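Local coordinates for protein possible thiamine biosynthesis enzyme (PDB 2X7Q) that is of unknown function but has a periplasmic binding protein fold and probably binds a small solute, perhaps one connected with thiamine biosynthesis, at residues A[114-119]-A[139-144]; A[134-139]-A[194-199]. The protein carries 1 engineered substitution. All coordinates share one frame; numbering follows the deposited sequence.

Both interactions use helix 129-141 of one lobe. Interaction 1 takes its C-terminal end, where the chain turns off against the short 3-10 segment 115-117 ahead of strand 120-123; interaction 2 takes the preceding turns of the same helix, laid over edge strand 190-197. The two share His-139, and their centres lie about 10 Å apart. Interaction 1 is peripheral, with a lysine chain lying on a leucine and a valine near solvent, whereas interaction 2 is mostly buried aliphatic packing with one carboxylate at its border. Ala-115 joins them, since its CB meets Leu-141 in the first contact and also touches Asp-194 of the second.

Interaction 1: A[114-119]-A[139-144]; sequences DAKQLK and HQLGVP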
loop_
_atom_site.group_PDB
_atom_site.type_symbol
_atom_site.label_atom_id
_atom_site.label_comp_id
_atom_site.label_asym_id
_atom_site.label_seq_id
_atom_site.Cartn_x
_atom_site.Cartn_y
_atom_site.Cartn_z
ATOM N N ASP A 114 4.525 -20.593 -16.685
ATOM C CA ASP A 114 3.145 -20.311 -16.301
ATOM C C ASP A 114 3.011 -20.172 -14.786
ATOM O O ASP A 114 3.776 -20.770 -14.029
ATOM C CB ASP A 114 2.213 -21.411 -16.816
ATOM C CG ASP A 114 0.762 -21.169 -16.441
ATOM O OD1 ASP A 114 0.141 -20.249 -17.010
ATOM O OD2 ASP A 114 0.239 -21.903 -15.579
ATOM N N ALA A 115 2.033 -19.382 -14.354
ATOM C CA ALA A 115 1.825 -19.104 -12.937
ATOM C C ALA A 115 1.485 -20.357 -12.136
ATOM O O ALA A 115 1.782 -20.440 -10.946
ATOM C CB ALA A 115 0.737 -18.049 -12.762
ATOM N N LYS A 116 0.857 -21.329 -12.790
ATOM C CA LYS A 116 0.450 -22.556 -12.113
ATOM C C LYS A 116 1.635 -23.466 -11.791
ATOM O O LYS A 116 1.499 -24.422 -11.029
ATOM C CB LYS A 116 -0.609 -23.309 -12.929
ATOM C CG LYS A 116 -1.964 -22.602 -12.975
ATOM C CD LYS A 116 -3.109 -23.559 -13.319
ATOM C CE LYS A 116 -3.296 -23.729 -14.818
ATOM N NZ LYS A 116 -4.509 -24.529 -15.132
ATOM N N GLN A 117 2.798 -23.155 -12.358
ATOM C CA GLN A 117 3.998 -23.954 -12.129
ATOM C C GLN A 117 4.757 -23.509 -10.882
ATOM O O GLN A 117 5.778 -24.095 -10.525
ATOM C CB GLN A 117 4.928 -23.884 -13.341
ATOM C CG GLN A 117 4.380 -24.542 -14.592
ATOM C CD GLN A 117 5.352 -24.477 -15.754
ATOM O OE1 GLN A 117 6.011 -25.463 -16.085
ATOM N NE2 GLN A 117 5.449 -23.309 -16.378
ATOM N N LEU A 118 4.247 -22.480 -10.216
ATOM C CA LEU A 118 4.939 -21.898 -9.070
ATOM C C LEU A 118 4.862 -22.771 -7.819
ATOM O O LEU A 118 3.803 -23.300 -7.483
ATOM C CB LEU A 118 4.397 -20.498 -8.767
ATOM C CG LEU A 118 4.480 -19.488 -9.911
ATOM C CD1 LEU A 118 4.036 -18.112 -9.438
ATOM C CD2 LEU A 118 5.887 -19.435 -10.477
ATOM N N LYS A 119 5.996 -22.918 -7.141
ATOM C CA LYS A 119 6.055 -23.647 -5.881
ATOM C C LYS A 119 6.775 -22.816 -4.823
ATOM O O LYS A 119 6.246 -22.583 -3.738
ATOM C CB LYS A 119 6.757 -24.995 -6.068
ATOM C CG LYS A 119 6.029 -25.961 -6.995
ATOM C CD LYS A 119 4.583 -26.171 -6.559
ATOM C CE LYS A 119 4.491 -26.649 -5.120
ATOM N NZ LYS A 119 5.206 -27.927 -4.898
ATOM N N HIS A 139 -5.741 -18.700 -5.424
ATOM C CA HIS A 139 -7.175 -18.997 -5.432
ATOM C C HIS A 139 -7.804 -18.749 -6.803
ATOM O O HIS A 139 -8.660 -19.513 -7.242
ATOM C CB HIS A 139 -7.904 -18.195 -4.345
ATOM C CG HIS A 139 -9.364 -18.490 -4.244
ATOM N ND1 HIS A 139 -9.866 -19.588 -3.561
ATOM C CD2 HIS A 139 -10.449 -17.833 -4.718
ATOM C CE1 HIS A 139 -11.176 -19.589 -3.631
ATOM N NE2 HIS A 139 -11.563 -18.529 -4.331
ATOM N N GLN A 140 -7.371 -17.688 -7.478
ATOM C CA GLN A 140 -7.884 -17.356 -8.802
ATOM C C GLN A 140 -7.385 -18.344 -9.852
ATOM O O GLN A 140 -8.048 -18.585 -10.857
ATOM C CB GLN A 140 -7.473 -15.936 -9.187
ATOM C CG GLN A 140 -7.941 -15.505 -10.560
ATOM C CD GLN A 140 -7.332 -14.191 -10.988
ATOM O OE1 GLN A 140 -7.608 -13.147 -10.400
ATOM N NE2 GLN A 140 -6.496 -14.233 -12.020
ATOM N N LEU A 141 -6.207 -18.913 -9.610
ATOM C CA LEU A 141 -5.605 -19.872 -10.530
ATOM C C LEU A 141 -6.260 -21.243 -10.417
ATOM O O LEU A 141 -6.188 -22.050 -11.342
ATOM C CB LEU A 141 -4.101 -19.985 -10.271
ATOM C CG LEU A 141 -3.190 -19.156 -11.178
ATOM C CD1 LEU A 141 -3.885 -17.885 -11.628
ATOM C CD2 LEU A 141 -1.885 -18.834 -10.468
ATOM N N GLY A 142 -6.907 -21.496 -9.283
ATOM C CA GLY A 142 -7.569 -22.767 -9.054
ATOM C C GLY A 142 -6.650 -23.782 -8.407
ATOM O O GLY A 142 -7.018 -24.942 -8.224
ATOM N N VAL A 143 -5.447 -23.339 -8.061
ATOM C CA VAL A 143 -4.469 -24.204 -7.418
ATOM C C VAL A 143 -4.438 -23.943 -5.915
ATOM O O VAL A 143 -4.848 -22.876 -5.460
ATOM C CB VAL A 143 -3.061 -23.991 -8.008
ATOM C CG1 VAL A 143 -3.063 -24.286 -9.499
ATOM C CG2 VAL A 143 -2.579 -22.573 -7.742
ATOM N N PRO A 144 -3.960 -24.925 -5.135
ATOM C CA PRO A 144 -3.848 -24.746 -3.683
ATOM C C PRO A 144 -2.822 -23.669 -3.341
ATOM O O PRO A 144 -1.855 -23.488 -4.081
ATOM C CB PRO A 144 -3.358 -26.115 -3.200
ATOM C CG PRO A 144 -2.687 -26.721 -4.388
ATOM C CD PRO A 144 -3.489 -26.251 -5.567
#
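Lys-116 lies across Leu-141 and Val-143 with the aliphatic part of its chain. From CB, a chi1 of -69° sets CG beside the backbone N and anti to the carbonyl carbon, where it meets CG of Leu-141 at 4.1 Å and CG1 of Val-143 at a similar distance. The next carbon, CD, stays over CG1 of Val-143 (3.9 Å) and also nears the carbonyl O of Leu-141. The chain then bends at chi3 (-86°), and CE and NZ leave the apolar patch. Beside it, CB of Ala-115 packs on CD2 of Leu-141 at 3.6 Å.

Each backbone is shaped by a local turn. Asp-114 forms an Asx turn, OD2 accepting the N-H of Lys-116 at 2.9 Å from above the carboxylate plane. Opposite, Gly-142, with positive phi, is the C-prime residue of a Schellman motif that ends helix 129-141 and brings Val-143 round beside Leu-141. The contact thus joins the 3-10 turn before strand 120-123 to a helix terminus. Its chemistry is wholly van der Waals: the lysine contributes methylenes to a small apolar patch, while its ammonium group takes no part in the contact.

Interaction 2: A[134-139]-A[194-199]; sequences SFVLAH and DQIYTP
The CD1 methyl of Ile-196 lies against both Val-136 and Leu-137, two neighbours on the helix surface. The side chain is fully extended, with CG1 anti to the backbone N (chi1 178°), which carries CD1 away from the strand to the helix backbone itself: it stands 3.9 Å from CA of Leu-137. Val-136 meets the same methyl from one flank, its CG1 lying 3.9 Å from CD1 of Ile-196, and the two side chains run at a slant to each other. Leu-137 crosses the isoleucine in the same slanting manner: CB of Leu-137 lies 4.2 Å from CD1 of Ile-196, and CD1 of Leu-137 is equally far from that isoleucine methyl.

Helix 134-139 passes over strand 194-197 at 104°, nearly perpendicular, with the short axes 9.8 Å apart. This is helix-on-sheet packing in one α/β lobe of the periplasmic binding protein fold, where strand 190-197 forms an outer edge of a five-stranded mixed sheet. The strand pairs with 100-106, through backbone bonds of Asp-194 with Val-103 and Ile-196 with Trp-101. Leu-137 also touches Val-103, so the helix covers both strands, while Val-136 reaches Thr-285 of helix 275-289.

Two residues earlier on the strand, at Asp-194, the chemistry changes. Leu-137 and Asp-194 lie alongside each other, running in opposite senses, which brings CD1 of the leucine 3.7 Å from OD2 of the aspartate. The other carboxylate oxygen of Asp-194, OD1, accepts the N-H of Gln-195 at 2.7 Å, a bent bond (135°) reaching it from above the carboxylate plane. That bond helps fix the carboxylate's rotation, leaving OD2 against the leucine methyl and against Ala-115.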
loop_
_atom_site.group_PDB
_atom_site.type_symbol
_atom_site.label_atom_id
_atom_site.label_comp_id
_atom_site.label_asym_id
_atom_site.label_seq_id
_atom_site.Cartn_x
_atom_site.Cartn_y
_atom_site.Cartn_z
ATOM N N SER A 134 -0.013 -13.612 -2.992
ATOM C CA SER A 134 0.316 -14.928 -3.525
ATOM C C SER A 134 -0.834 -15.892 -3.263
ATOM O O SER A 134 -1.112 -16.777 -4.071
ATOM C CB SER A 134 1.614 -15.462 -2.917
ATOM O OG SER A 134 1.426 -15.888 -1.582
ATOM N N PHE A 135 -1.504 -15.712 -2.128
ATOM C CA PHE A 135 -2.671 -16.515 -1.785
ATOM C C PHE A 135 -3.851 -16.163 -2.687
ATOM O O PHE A 135 -4.533 -17.047 -3.203
ATOM C CB PHE A 135 -3.054 -16.307 -0.318
ATOM C CG PHE A 135 -2.094 -16.931 0.658
ATOM C CD1 PHE A 135 -0.901 -16.303 0.981
ATOM C CD2 PHE A 135 -2.390 -18.145 1.258
ATOM C CE1 PHE A 135 -0.021 -16.875 1.880
ATOM C CE2 PHE A 135 -1.514 -18.723 2.158
ATOM C CZ PHE A 135 -0.327 -18.086 2.470
ATOM N N VAL A 136 -4.088 -14.868 -2.870
ATOM C CA VAL A 136 -5.167 -14.397 -3.729
ATOM C C VAL A 136 -4.988 -14.919 -5.152
ATOM O O VAL A 136 -5.941 -15.382 -5.777
ATOM C CB VAL A 136 -5.241 -12.856 -3.740
ATOM C CG1 VAL A 136 -6.284 -12.372 -4.734
ATOM C CG2 VAL A 136 -5.541 -12.329 -2.344
ATOM N N LEU A 137 -3.757 -14.852 -5.652
ATOM C CA LEU A 137 -3.431 -15.354 -6.982
ATOM C C LEU A 137 -3.675 -16.855 -7.084
ATOM O O LEU A 137 -4.269 -17.329 -8.049
ATOM C CB LEU A 137 -1.975 -15.040 -7.323
ATOM C CG LEU A 137 -1.481 -15.582 -8.664
ATOM C CD1 LEU A 137 -2.298 -14.997 -9.806
ATOM C CD2 LEU A 137 -0.002 -15.294 -8.854
ATOM N N ALA A 138 -3.214 -17.595 -6.081
ATOM C CA ALA A 138 -3.402 -19.038 -6.042
ATOM C C ALA A 138 -4.880 -19.424 -6.134
ATOM O O ALA A 138 -5.231 -20.371 -6.832
ATOM C CB ALA A 138 -2.767 -19.621 -4.778
ATOM N N HIS A 139 -5.741 -18.700 -5.424
ATOM C CA HIS A 139 -7.175 -18.997 -5.432
ATOM C C HIS A 139 -7.804 -18.749 -6.803
ATOM O O HIS A 139 -8.660 -19.513 -7.242
ATOM C CB HIS A 139 -7.904 -18.195 -4.345
ATOM C CG HIS A 139 -9.364 -18.490 -4.244
ATOM N ND1 HIS A 139 -9.866 -19.588 -3.561
ATOM C CD2 HIS A 139 -10.449 -17.833 -4.718
ATOM C CE1 HIS A 139 -11.176 -19.589 -3.631
ATOM N NE2 HIS A 139 -11.563 -18.529 -4.331
ATOM N N ASP A 194 2.661 -13.226 -15.345
ATOM C CA ASP A 194 1.270 -12.981 -14.979
ATOM C C ASP A 194 1.091 -11.637 -14.269
ATOM O O ASP A 194 2.055 -11.043 -13.784
ATOM C CB ASP A 194 0.759 -14.116 -14.089
ATOM C CG ASP A 194 -0.750 -14.238 -14.102
ATOM O OD1 ASP A 194 -1.409 -13.479 -14.843
ATOM O OD2 ASP A 194 -1.277 -15.099 -13.369
ATOM N N GLN A 195 -0.153 -11.165 -14.220
ATOM C CA GLN A 195 -0.502 -9.950 -13.490
ATOM C C GLN A 195 -1.774 -10.197 -12.690
ATOM O O GLN A 195 -2.438 -11.214 -12.881
ATOM C CB GLN A 195 -0.712 -8.778 -14.452
ATOM C CG GLN A 195 0.542 -8.323 -15.180
ATOM C CD GLN A 195 0.287 -7.128 -16.083
ATOM O OE1 GLN A 195 -0.858 -6.722 -16.287
ATOM N NE2 GLN A 195 1.356 -6.560 -16.630
ATOM N N ILE A 196 -2.111 -9.276 -11.792
ATOM C CA ILE A 196 -3.324 -9.411 -10.991
ATOM C C ILE A 196 -3.651 -8.140 -10.214
ATOM O O ILE A 196 -2.818 -7.624 -9.469
ATOM C CB ILE A 196 -3.237 -10.604 -10.015
ATOM C CG1 ILE A 196 -4.503 -10.690 -9.161
ATOM C CG2 ILE A 196 -2.005 -10.490 -9.137
ATOM C CD1 ILE A 196 -4.496 -11.837 -8.175
ATOM N N TYR A 197 -4.866 -7.637 -10.399
ATOM C CA TYR A 197 -5.315 -6.439 -9.702
ATOM C C TYR A 197 -5.833 -6.783 -8.313
ATOM O O TYR A 197 -6.277 -7.906 -8.065
ATOM C CB TYR A 197 -6.426 -5.741 -10.494
ATOM C CG TYR A 197 -5.974 -5.104 -11.789
ATOM C CD1 TYR A 197 -5.443 -3.821 -11.807
ATOM C CD2 TYR A 197 -6.096 -5.780 -12.994
ATOM C CE1 TYR A 197 -5.033 -3.235 -12.991
ATOM C CE2 TYR A 197 -5.691 -5.205 -14.181
ATOM C CZ TYR A 197 -5.160 -3.931 -14.176
ATOM O OH TYR A 197 -4.754 -3.352 -15.357
ATOM N N THR A 198 -5.778 -5.812 -7.409
ATOM C CA THR A 198 -6.399 -5.960 -6.103
ATOM C C THR A 198 -7.888 -5.666 -6.237
ATOM O O THR A 198 -8.271 -4.654 -6.826
ATOM C CB THR A 198 -5.782 -5.003 -5.066
ATOM O OG1 THR A 198 -5.995 -3.646 -5.476
ATOM C CG2 THR A 198 -4.288 -5.257 -4.926
ATOM N N PRO A 199 -8.737 -6.558 -5.703
ATOM C CA PRO A 199 -10.187 -6.356 -5.779
ATOM C C PRO A 199 -10.619 -5.100 -5.030
ATOM O O PRO A 199 -11.747 -4.638 -5.199
ATOM C CB PRO A 199 -10.752 -7.594 -5.076
ATOM C CG PRO A 199 -9.656 -8.608 -5.128
ATOM C CD PRO A 199 -8.382 -7.832 -5.056
#